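Local atomic coordinates of glycerophosphodiester phosphodiesterase (Cytophaga hutchinsonii ATCC 33406, PDB entry 3CH0), a protein that belongs to the glycerophosphodiester phosphodiesterase family, whose members are built on a TIM-barrel fold. Residues 71-74 / 75-79. Numbering follows the deposited sequence.
Sequences EDVT and EANEK
The side-chain amide of N77 folds back over the turn that follows strand 71-72 and pairs with the backbone at two points. N77 ND2 donates to D72 O at 2.8 Å, almost straight at 165° and close to the amide's own plane, while N77 OD1 accepts the backbone N of T74, also at 2.8 Å. A chi1 of 65° sets CG between the backbone N and the carbonyl carbon and so brings the group back over the preceding chain, where its two bonds fall on either side of V73. T74 OG1 stands 3.2 Å from N77 OD1, a weak bond at most, and packs against the methyl of A76. Residues 74-77 form a type I beta turn, closed by N77 N, which approaches T74 O at 3.3 Å from above its carbonyl plane; E78 N bonds weakly to the same oxygen. On the buried side, V73 CG1 lies 3.8 Å from E78 CB and the two side chains cross at about a right angle; V73 also meets T65, and E78 OE1 is hydrogen-bonded to H62 ND1. The exposed residues are held more loosely. E71 OE1 comes no nearer than 3.8 Å to N77 ND2, its carboxylate turned 64° from the amide. E75, modelled in two conformers, starts away from 71-74 with only its CB beside T74, and its side chain touches H62. A donor and an acceptor engaged together are consistent with a single orientation of the N77 amide, which ties the turn to the strand end at the periphery of the barrel.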
ATOM      1  N   GLU A  71      -8.625 -25.231  -7.818  1.00 19.62           N
ATOM      2  CA  GLU A  71      -8.630 -25.505  -6.379  1.00 20.65           C
ATOM      3  C   GLU A  71      -9.244 -24.379  -5.525  1.00 20.24           C
ATOM      4  O   GLU A  71      -8.890 -23.233  -5.712  1.00 21.22           O
ATOM      5  CB  GLU A  71      -7.174 -25.715  -5.878  1.00 23.47           C
ATOM      6  CG  GLU A  71      -6.363 -26.766  -6.589  1.00 32.99           C
ATOM      7  CD  GLU A  71      -4.957 -26.902  -5.994  1.00 27.84           C
ATOM      8  OE1 GLU A  71      -4.865 -26.948  -4.740  1.00 38.63           O
ATOM      9  OE2 GLU A  71      -4.001 -26.974  -6.802  1.00 41.90           O
ATOM     10  N   ASP A  72     -10.130 -24.728  -4.609  1.00 17.42           N
ATOM     11  CA  ASP A  72     -10.647 -23.853  -3.559  1.00 18.82           C
ATOM     12  C   ASP A  72      -9.443 -23.333  -2.748  1.00 20.54           C
ATOM     13  O   ASP A  72      -8.683 -24.122  -2.201  1.00 19.52           O
ATOM     14  CB  ASP A  72     -11.578 -24.657  -2.651  1.00 24.65           C
ATOM     15  CG  ASP A  72     -12.195 -23.840  -1.526  1.00 28.18           C
ATOM     16  OD1 ASP A  72     -12.063 -22.595  -1.473  1.00 32.73           O
ATOM     17  OD2 ASP A  72     -12.810 -24.457  -0.626  1.00 44.47           O
ATOM     18  N   VAL A  73      -9.301 -22.008  -2.666  1.00 15.67           N
ATOM     19  CA  VAL A  73      -8.218 -21.374  -1.893  1.00 18.47           C
ATOM     20  C   VAL A  73      -8.615 -21.217  -0.427  1.00 18.51           C
ATOM     21  O   VAL A  73      -9.582 -20.537  -0.088  1.00 19.13           O
ATOM     22  CB  VAL A  73      -7.777 -20.015  -2.472  1.00 18.37           C
ATOM     23  CG1 VAL A  73      -6.470 -19.569  -1.678  1.00 15.07           C
ATOM     24  CG2 VAL A  73      -7.499 -20.082  -3.944  1.00 13.32           C
ATOM     25  N   THR A  74      -7.909 -21.940   0.443  1.00 17.14           N
ATOM     26  CA  THR A  74      -8.129 -21.902   1.876  1.00 19.01           C
ATOM     27  C   THR A  74      -6.833 -21.459   2.597  1.00 18.97           C
ATOM     28  O   THR A  74      -5.771 -21.342   1.973  1.00 17.94           O
ATOM     29  CB  THR A  74      -8.455 -23.323   2.416  1.00 19.04           C
ATOM     30  OG1 THR A  74      -7.323 -24.157   2.162  1.00 23.07           O
ATOM     31  CG2 THR A  74      -9.715 -23.877   1.680  1.00 22.81           C
ATOM     32  N   GLU A  75      -6.943 -21.252   3.905  0.50 21.80           N
ATOM     33  CA  GLU A  75      -5.762 -21.029   4.746  0.50 24.57           C
ATOM     34  C   GLU A  75      -4.743 -22.144   4.576  0.50 24.52           C
ATOM     35  O   GLU A  75      -3.536 -21.904   4.522  0.50 24.30           O
ATOM     36  CB  GLU A  75      -6.165 -20.915   6.201  0.50 26.13           C
ATOM     37  CG  GLU A  75      -6.868 -19.633   6.492  0.50 29.08           C
ATOM     38  CD  GLU A  75      -7.297 -19.519   7.919  0.50 35.11           C
ATOM     39  OE1 GLU A  75      -8.223 -20.255   8.320  0.50 41.06           O
ATOM     40  OE2 GLU A  75      -6.723 -18.674   8.636  0.50 42.00           O
ATOM     41  N   ALA A  76      -5.244 -23.367   4.444  1.00 24.15           N
ATOM     42  CA  ALA A  76      -4.404 -24.553   4.302  1.00 26.37           C
ATOM     43  C   ALA A  76      -3.550 -24.603   3.057  1.00 27.03           C
ATOM     44  O   ALA A  76      -2.457 -25.138   3.109  1.00 31.61           O
ATOM     45  CB  ALA A  76      -5.293 -25.813   4.390  1.00 27.45           C
ATOM     46  N   ASN A  77      -4.007 -24.075   1.919  1.00 21.02           N
ATOM     47  CA  ASN A  77      -3.248 -24.179   0.683  1.00 18.75           C
ATOM     48  C   ASN A  77      -2.779 -22.831   0.049  1.00 13.64           C
ATOM     49  O   ASN A  77      -2.076 -22.862  -0.969  1.00 20.03           O
ATOM     50  CB  ASN A  77      -4.009 -24.997  -0.369  1.00 19.43           C
ATOM     51  CG  ASN A  77      -5.300 -24.332  -0.815  1.00 21.79           C
ATOM     52  OD1 ASN A  77      -5.608 -23.210  -0.408  1.00 20.17           O
ATOM     53  ND2 ASN A  77      -6.071 -25.038  -1.669  1.00 22.15           N
ATOM     54  N   GLU A  78      -3.208 -21.709   0.644  1.00 17.54           N
ATOM     55  CA  GLU A  78      -3.015 -20.392  -0.060  1.00 16.76           C
ATOM     56  C   GLU A  78      -1.552 -20.128  -0.399  1.00 15.39           C
ATOM     57  O   GLU A  78      -1.223 -19.607  -1.448  1.00 15.03           O
ATOM     58  CB  GLU A  78      -3.595 -19.238   0.738  1.00 15.49           C
ATOM     59  CG  GLU A  78      -2.986 -19.055   2.154  1.00 14.91           C
ATOM     60  CD  GLU A  78      -3.738 -18.075   3.010  1.00 16.51           C
ATOM     61  OE1 GLU A  78      -4.664 -17.396   2.516  1.00 15.92           O
ATOM     62  OE2 GLU A  78      -3.407 -17.937   4.216  1.00 21.43           O
ATOM     63  N   LYS A  79      -0.659 -20.472   0.536  1.00 17.84           N
ATOM     64  CA  LYS A  79       0.767 -20.242   0.283  1.00 16.95           C
ATOM     65  C   LYS A  79       1.347 -21.100  -0.818  1.00 18.94           C
ATOM     66  O   LYS A  79       2.421 -20.803  -1.342  1.00 18.36           O
ATOM     67  CB  LYS A  79       1.588 -20.343   1.602  1.00 17.49           C
ATOM     68  CG  LYS A  79       1.136 -19.261   2.601  1.00 21.47           C
ATOM     69  CD  LYS A  79       2.097 -19.099   3.753  1.00 29.09           C
ATOM     70  CE  LYS A  79       1.597 -18.037   4.705  1.00 36.90           C
ATOM     71  NZ  LYS A  79       2.617 -17.722   5.749  1.00 50.25           N
TER